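Local coordinates for ECL CdiI (Enterobacter cloacae subsp. cloacae, PDB 4NTQ), which serves as the immunity protein of a contact-dependent growth inhibition system, the partner of a CdiA toxin that is a ribosomal RNase, at residues Lys45-Leu56 against Leu133-Asn144. Sequence-based numbering, arbitrary orientation.
Sequences KNSWLKSLGEGL and LNSVLDFYHSLN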
ATOM      1  N   LYS B  45       1.382 -11.652  -8.235  1.00 31.93           N
ATOM      2  CA  LYS B  45       2.429 -11.518  -9.249  1.00 34.09           C
ATOM      3  C   LYS B  45       1.827 -11.388 -10.645  1.00 31.23           C
ATOM      4  O   LYS B  45       2.315 -10.624 -11.475  1.00 27.92           O
ATOM      5  CB  LYS B  45       3.403 -12.704  -9.190  1.00 30.53           C
ATOM      6  CG  LYS B  45       4.415 -12.621  -8.050  1.00 29.82           C
ATOM      7  CD  LYS B  45       5.338 -13.842  -8.010  1.00 29.27           C
ATOM      8  CE  LYS B  45       6.604 -13.507  -7.234  1.00 36.50           C
ATOM      9  NZ  LYS B  45       7.535 -14.657  -7.124  1.00 37.86           N
ATOM     10  N   ASN B  46       0.765 -12.134 -10.903  1.00 27.72           N
ATOM     11  CA  ASN B  46       0.089 -12.013 -12.187  1.00 42.22           C
ATOM     12  C   ASN B  46      -0.473 -10.597 -12.388  1.00 40.08           C
ATOM     13  O   ASN B  46      -0.328 -10.000 -13.449  1.00 41.29           O
ATOM     14  CB  ASN B  46      -1.011 -13.062 -12.309  1.00 48.21           C
ATOM     15  CG  ASN B  46      -1.976 -12.743 -13.409  1.00 65.93           C
ATOM     16  OD1 ASN B  46      -1.703 -13.009 -14.576  1.00 73.06           O
ATOM     17  ND2 ASN B  46      -3.115 -12.152 -13.049  1.00 71.92           N
ATOM     18  N   SER B  47      -1.083 -10.062 -11.340  1.00 39.96           N
ATOM     19  CA  SER B  47      -1.636  -8.721 -11.369  1.00 30.10           C
ATOM     20  C   SER B  47      -0.560  -7.667 -11.616  1.00 34.71           C
ATOM     21  O   SER B  47      -0.780  -6.723 -12.368  1.00 45.65           O
ATOM     22  CB  SER B  47      -2.362  -8.433 -10.059  1.00 43.56           C
ATOM     23  OG  SER B  47      -2.561  -7.047  -9.878  1.00 44.32           O
ATOM     24  N   TRP B  48       0.603  -7.835 -10.990  1.00 32.41           N
ATOM     25  CA  TRP B  48       1.715  -6.908 -11.174  1.00 28.67           C
ATOM     26  C   TRP B  48       2.242  -6.977 -12.605  1.00 29.66           C
ATOM     27  O   TRP B  48       2.568  -5.954 -13.203  1.00 25.31           O
ATOM     28  CB  TRP B  48       2.855  -7.229 -10.199  1.00 22.63           C
ATOM     29  CG  TRP B  48       2.474  -7.186  -8.743  1.00 20.78           C
ATOM     30  CD1 TRP B  48       1.432  -6.504  -8.186  1.00 25.09           C
ATOM     31  CD2 TRP B  48       3.130  -7.867  -7.663  1.00 28.28           C
ATOM     32  NE1 TRP B  48       1.391  -6.715  -6.823  1.00 29.85           N
ATOM     33  CE2 TRP B  48       2.424  -7.551  -6.478  1.00 28.93           C
ATOM     34  CE3 TRP B  48       4.244  -8.719  -7.582  1.00 29.95           C
ATOM     35  CZ2 TRP B  48       2.799  -8.045  -5.225  1.00 28.11           C
ATOM     36  CZ3 TRP B  48       4.615  -9.220  -6.333  1.00 26.54           C
ATOM     37  CH2 TRP B  48       3.888  -8.881  -5.171  1.00 27.48           C
ATOM     38  N   LEU B  49       2.332  -8.191 -13.144  1.00 30.59           N
ATOM     39  CA  LEU B  49       2.759  -8.385 -14.532  1.00 29.55           C
ATOM     40  C   LEU B  49       1.849  -7.627 -15.506  1.00 27.13           C
ATOM     41  O   LEU B  49       2.330  -6.919 -16.380  1.00 34.30           O
ATOM     42  CB  LEU B  49       2.790  -9.872 -14.901  1.00 27.41           C
ATOM     43  CG  LEU B  49       3.294 -10.205 -16.308  1.00 31.45           C
ATOM     44  CD1 LEU B  49       4.645  -9.583 -16.552  1.00 27.98           C
ATOM     45  CD2 LEU B  49       3.380 -11.710 -16.525  1.00 34.85           C
ATOM     46  N   LYS B  50       0.540  -7.777 -15.341  1.00 29.54           N
ATOM     47  CA  LYS B  50      -0.428  -7.101 -16.210  1.00 39.17           C
ATOM     48  C   LYS B  50      -0.327  -5.599 -16.057  1.00 35.32           C
ATOM     49  O   LYS B  50      -0.277  -4.872 -17.045  1.00 38.40           O
ATOM     50  CB  LYS B  50      -1.859  -7.546 -15.896  1.00 42.93           C
ATOM     51  CG  LYS B  50      -2.205  -8.952 -16.374  1.00 56.80           C
ATOM     52  CD  LYS B  50      -3.674  -9.274 -16.094  1.00 70.55           C
ATOM     53  CE  LYS B  50      -4.058 -10.652 -16.610  1.00 74.59           C
ATOM     54  NZ  LYS B  50      -5.342 -11.139 -16.017  1.00 80.60           N
ATOM     55  N   SER B  51      -0.274  -5.146 -14.804  1.00 32.42           N
ATOM     56  CA  SER B  51      -0.236  -3.718 -14.493  1.00 30.42           C
ATOM     57  C   SER B  51       1.034  -3.054 -15.029  1.00 28.29           C
ATOM     58  O   SER B  51       0.999  -1.927 -15.505  1.00 31.49           O
ATOM     59  CB  SER B  51      -0.361  -3.514 -12.985  1.00 31.79           C
ATOM     60  OG  SER B  51      -0.312  -2.145 -12.650  1.00 41.03           O
ATOM     61  N   LEU B  52       2.152  -3.770 -14.936  1.00 27.14           N
ATOM     62  CA  LEU B  52       3.423  -3.300 -15.442  1.00 26.46           C
ATOM     63  C   LEU B  52       3.399  -3.228 -16.981  1.00 34.23           C
ATOM     64  O   LEU B  52       3.802  -2.223 -17.575  1.00 34.96           O
ATOM     65  CB  LEU B  52       4.550  -4.201 -14.931  1.00 30.85           C
ATOM     66  CG  LEU B  52       4.857  -3.987 -13.437  1.00 31.30           C
ATOM     67  CD1 LEU B  52       5.722  -5.108 -12.881  1.00 32.55           C
ATOM     68  CD2 LEU B  52       5.522  -2.630 -13.191  1.00 26.43           C
ATOM     69  N   GLY B  53       2.908  -4.286 -17.614  1.00 26.79           N
ATOM     70  CA  GLY B  53       2.664  -4.266 -19.047  1.00 28.55           C
ATOM     71  C   GLY B  53       1.891  -3.038 -19.526  1.00 31.86           C
ATOM     72  O   GLY B  53       2.357  -2.333 -20.413  1.00 35.15           O
ATOM     73  N   GLU B  54       0.734  -2.760 -18.929  1.00 36.64           N
ATOM     74  CA  GLU B  54      -0.066  -1.592 -19.319  1.00 41.29           C
ATOM     75  C   GLU B  54       0.728  -0.306 -19.154  1.00 38.37           C
ATOM     76  O   GLU B  54       0.871   0.462 -20.102  1.00 44.50           O
ATOM     77  CB  GLU B  54      -1.355  -1.475 -18.498  1.00 38.19           C
ATOM     78  CG  GLU B  54      -2.246  -2.702 -18.480  1.00 63.22           C
ATOM     79  CD  GLU B  54      -3.420  -2.540 -17.525  1.00 65.63           C
ATOM     80  OE1 GLU B  54      -3.567  -1.435 -16.959  1.00 61.94           O
ATOM     81  OE2 GLU B  54      -4.187  -3.509 -17.332  1.00 71.22           O
ATOM     82  N   GLY B  55       1.242  -0.075 -17.947  1.00 34.42           N
ATOM     83  CA  GLY B  55       1.962   1.152 -17.651  1.00 28.74           C
ATOM     84  C   GLY B  55       3.211   1.329 -18.498  1.00 31.69           C
ATOM     85  O   GLY B  55       3.429   2.388 -19.082  1.00 30.92           O
ATOM     86  N   LEU B  56       4.040   0.293 -18.571  1.00 26.05           N
ATOM     87  CA  LEU B  56       5.240   0.372 -19.398  1.00 30.10           C
ATOM     88  C   LEU B  56       4.892   0.671 -20.859  1.00 33.60           C
ATOM     89  O   LEU B  56       5.576   1.452 -21.522  1.00 37.96           O
ATOM     90  CB  LEU B  56       6.086  -0.916 -19.294  1.00 26.97           C
ATOM     91  CG  LEU B  56       6.900  -1.048 -18.000  1.00 29.39           C
ATOM     92  CD1 LEU B  56       7.491  -2.423 -17.850  1.00 29.29           C
ATOM     93  CD2 LEU B  56       7.995  -0.003 -17.988  1.00 24.33           C
ATOM     94  N   LEU B 133      14.097   3.341 -15.062  1.00 41.40           N
ATOM     95  CA  LEU B 133      13.219   2.517 -15.890  1.00 36.36           C
ATOM     96  C   LEU B 133      13.737   1.097 -16.041  1.00 36.02           C
ATOM     97  O   LEU B 133      12.965   0.144 -15.922  1.00 39.92           O
ATOM     98  CB  LEU B 133      13.046   3.134 -17.275  1.00 43.52           C
ATOM     99  CG  LEU B 133      12.083   2.406 -18.202  1.00 43.75           C
ATOM    100  CD1 LEU B 133      10.748   2.225 -17.487  1.00 32.83           C
ATOM    101  CD2 LEU B 133      11.908   3.200 -19.492  1.00 38.84           C
ATOM    102  N   ASN B 134      15.039   0.952 -16.300  1.00 34.73           N
ATOM    103  CA  ASN B 134      15.626  -0.376 -16.486  1.00 35.73           C
ATOM    104  C   ASN B 134      15.350  -1.318 -15.323  1.00 35.12           C
ATOM    105  O   ASN B 134      15.157  -2.521 -15.516  1.00 31.02           O
ATOM    106  CB  ASN B 134      17.140  -0.293 -16.712  1.00 46.44           C
ATOM    107  CG  ASN B 134      17.506   0.038 -18.150  1.00 54.23           C
ATOM    108  OD1 ASN B 134      16.771  -0.279 -19.086  1.00 60.76           O
ATOM    109  ND2 ASN B 134      18.657   0.669 -18.329  1.00 51.08           N
ATOM    110  N   SER B 135      15.330  -0.781 -14.109  1.00 32.56           N
ATOM    111  CA  SER B 135      15.188  -1.661 -12.960  1.00 39.18           C
ATOM    112  C   SER B 135      13.736  -2.145 -12.885  1.00 34.90           C
ATOM    113  O   SER B 135      13.460  -3.244 -12.405  1.00 34.12           O
ATOM    114  CB  SER B 135      15.644  -0.981 -11.667  1.00 27.26           C
ATOM    115  OG  SER B 135      14.750   0.054 -11.327  1.00 36.31           O
ATOM    116  N   VAL B 136      12.813  -1.339 -13.399  1.00 24.79           N
ATOM    117  CA  VAL B 136      11.411  -1.747 -13.454  1.00 23.52           C
ATOM    118  C   VAL B 136      11.195  -2.762 -14.570  1.00 33.93           C
ATOM    119  O   VAL B 136      10.454  -3.733 -14.412  1.00 29.75           O
ATOM    120  CB  VAL B 136      10.475  -0.546 -13.644  1.00 33.45           C
ATOM    121  CG1 VAL B 136       9.037  -1.020 -13.838  1.00 32.85           C
ATOM    122  CG2 VAL B 136      10.577   0.392 -12.440  1.00 23.71           C
ATOM    123  N   LEU B 137      11.853  -2.533 -15.699  1.00 34.51           N
ATOM    124  CA  LEU B 137      11.839  -3.504 -16.780  1.00 31.97           C
ATOM    125  C   LEU B 137      12.313  -4.867 -16.286  1.00 30.60           C
ATOM    126  O   LEU B 137      11.672  -5.880 -16.556  1.00 37.15           O
ATOM    127  CB  LEU B 137      12.731  -3.032 -17.913  1.00 29.47           C
ATOM    128  CG  LEU B 137      12.200  -1.861 -18.720  1.00 34.40           C
ATOM    129  CD1 LEU B 137      13.216  -1.443 -19.796  1.00 34.54           C
ATOM    130  CD2 LEU B 137      10.861  -2.247 -19.329  1.00 33.01           C
ATOM    131  N   ASP B 138      13.433  -4.896 -15.565  1.00 30.67           N
ATOM    132  CA  ASP B 138      13.981  -6.168 -15.090  1.00 28.80           C
ATOM    133  C   ASP B 138      12.935  -6.892 -14.222  1.00 34.54           C
ATOM    134  O   ASP B 138      12.659  -8.077 -14.422  1.00 27.46           O
ATOM    135  CB  ASP B 138      15.290  -5.957 -14.314  1.00 37.64           C
ATOM    136  CG  ASP B 138      16.410  -5.367 -15.179  1.00 43.42           C
ATOM    137  OD1 ASP B 138      16.441  -5.635 -16.404  1.00 43.79           O
ATOM    138  OD2 ASP B 138      17.256  -4.624 -14.623  1.00 44.25           O
ATOM    139  N   PHE B 139      12.316  -6.160 -13.298  1.00 25.55           N
ATOM    140  CA  PHE B 139      11.258  -6.734 -12.475  1.00 29.29           C
ATOM    141  C   PHE B 139      10.061  -7.207 -13.309  1.00 35.41           C
ATOM    142  O   PHE B 139       9.471  -8.245 -13.032  1.00 34.11           O
ATOM    143  CB  PHE B 139      10.786  -5.728 -11.427  1.00 23.19           C
ATOM    144  CG  PHE B 139       9.761  -6.282 -10.477  1.00 19.72           C
ATOM    145  CD1 PHE B 139      10.055  -7.380  -9.689  1.00 19.80           C
ATOM    146  CD2 PHE B 139       8.518  -5.685 -10.357  1.00 27.80           C
ATOM    147  CE1 PHE B 139       9.123  -7.882  -8.806  1.00 24.33           C
ATOM    148  CE2 PHE B 139       7.576  -6.177  -9.489  1.00 24.94           C
ATOM    149  CZ  PHE B 139       7.877  -7.284  -8.704  1.00 30.98           C
ATOM    150  N   TYR B 140       9.698  -6.426 -14.318  1.00 32.27           N
ATOM    151  CA  TYR B 140       8.636  -6.812 -15.237  1.00 33.05           C
ATOM    152  C   TYR B 140       8.994  -8.116 -15.957  1.00 33.74           C
ATOM    153  O   TYR B 140       8.206  -9.050 -16.003  1.00 34.18           O
ATOM    154  CB  TYR B 140       8.413  -5.682 -16.233  1.00 30.68           C
ATOM    155  CG  TYR B 140       7.661  -6.058 -17.491  1.00 33.28           C
ATOM    156  CD1 TYR B 140       6.312  -6.366 -17.453  1.00 33.37           C
ATOM    157  CD2 TYR B 140       8.297  -6.073 -18.714  1.00 28.74           C
ATOM    158  CE1 TYR B 140       5.628  -6.693 -18.595  1.00 38.72           C
ATOM    159  CE2 TYR B 140       7.611  -6.384 -19.872  1.00 32.50           C
ATOM    160  CZ  TYR B 140       6.280  -6.698 -19.809  1.00 43.66           C
ATOM    161  OH  TYR B 140       5.591  -7.017 -20.965  1.00 55.68           O
ATOM    162  N   HIS B 141      10.198  -8.179 -16.505  1.00 25.15           N
ATOM    163  CA  HIS B 141      10.672  -9.393 -17.166  1.00 30.80           C
ATOM    164  C   HIS B 141      10.721 -10.617 -16.241  1.00 32.58           C
ATOM    165  O   HIS B 141      10.422 -11.734 -16.671  1.00 34.49           O
ATOM    166  CB  HIS B 141      12.042  -9.139 -17.799  1.00 27.57           C
ATOM    167  CG  HIS B 141      11.984  -8.220 -18.978  1.00 33.67           C
ATOM    168  ND1 HIS B 141      13.028  -7.397 -19.335  1.00 35.27           N
ATOM    169  CD2 HIS B 141      11.000  -7.993 -19.881  1.00 34.64           C
ATOM    170  CE1 HIS B 141      12.691  -6.699 -20.409  1.00 36.64           C
ATOM    171  NE2 HIS B 141      11.466  -7.045 -20.758  1.00 35.06           N
ATOM    172  N   SER B 142      11.089 -10.419 -14.976  1.00 26.79           N
ATOM    173  CA  SER B 142      11.254 -11.566 -14.084  1.00 32.27           C
ATOM    174  C   SER B 142       9.901 -12.173 -13.730  1.00 38.01           C
ATOM    175  O   SER B 142       9.781 -13.380 -13.498  1.00 43.74           O
ATOM    176  CB  SER B 142      11.988 -11.181 -12.809  1.00 29.54           C
ATOM    177  OG  SER B 142      11.210 -10.265 -12.067  1.00 36.01           O
ATOM    178  N   LEU B 143       8.878 -11.334 -13.679  1.00 33.27           N
ATOM    179  CA  LEU B 143       7.550 -11.827 -13.396  1.00 38.93           C
ATOM    180  C   LEU B 143       7.083 -12.571 -14.629  1.00 42.46           C
ATOM    181  O   LEU B 143       6.329 -13.532 -14.539  1.00 43.74           O
ATOM    182  CB  LEU B 143       6.614 -10.667 -13.089  1.00 42.80           C
ATOM    183  CG  LEU B 143       6.946  -9.927 -11.796  1.00 41.63           C
ATOM    184  CD1 LEU B 143       6.091  -8.679 -11.684  1.00 31.28           C
ATOM    185  CD2 LEU B 143       6.758 -10.841 -10.590  1.00 30.35           C
ATOM    186  N   ASN B 144       7.559 -12.115 -15.781  1.00 46.45           N
ATOM    187  CA  ASN B 144       7.132 -12.639 -17.074  1.00 60.12           C
ATOM    188  C   ASN B 144       7.720 -14.033 -17.326  1.00 68.47           C
ATOM    189  O   ASN B 144       7.286 -14.761 -18.225  1.00 48.42           O
ATOM    190  CB  ASN B 144       7.547 -11.644 -18.167  1.00 60.39           C
ATOM    191  CG  ASN B 144       6.865 -11.895 -19.498  1.00 62.80           C
ATOM    192  OD1 ASN B 144       5.714 -12.323 -19.560  1.00 70.82           O
ATOM    193  ND2 ASN B 144       7.580 -11.614 -20.577  1.00 55.84           N
TER
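Helices 45-56 and 133-144 pack with their axes 9.3 Å apart and their N-to-C directions at 132°, so they cross steeply, nearer antiparallel than parallel, and come nearest in backbone at Leu-49 and Leu-143. Knobs-into-holes packing joins them. Leu-143 fits among Lys-45, Trp-48, Leu-49 and Leu-52; Leu-143 CD1 meets Trp-48 CB at 3.8 Å, while Leu-143 CD2 lies at the edge of the indole, against the aliphatic start of Lys-45. A lysine suits this border because its methylenes can pack while the chain runs on, extended, to the charged end. Leu-49 CD1 packs 3.7 Å from Tyr-140 CE1, and Leu-49 CD2 lies beside Asn-144. One turn on from Trp-48, Leu-52 enters the hole formed by Val-136, Phe-139, Tyr-140 and Leu-143. Its two methyls divide the work: Leu-52 CD1 lies 3.8 Å from Phe-139 CD2, the side chains crossing at about a right angle, and Leu-52 CD2 touches Val-136 CG1. Tyr-140 is a knob in the reverse direction. With CG anti to the backbone N (chi1 162°), its ring is carried in among Leu-49, Leu-52, Gly-53 and Leu-56, and Tyr-140 CE1 lies 3.8 Å from Gly-53 N, against bare backbone. Leu-56 CD1 sits over one face of this ring, a CH-pi contact 4.1 Å from the Tyr-140 centroid and 28° off the normal, while Leu-56 CD2 reaches Leu-133 CD1 at 3.6 Å. Behind the pair, Leu-52 and Val-136 both rest on Leu-82, and Trp-48 NE1 bonds to Ala-65 O, so the helices pack against the antiparallel sheet that contains strands 61-65 and 76-85. No hydrogen bond or salt bridge crosses between them, which implies that apolar burial and close fit, rather than polar pairing, hold this helix pair together.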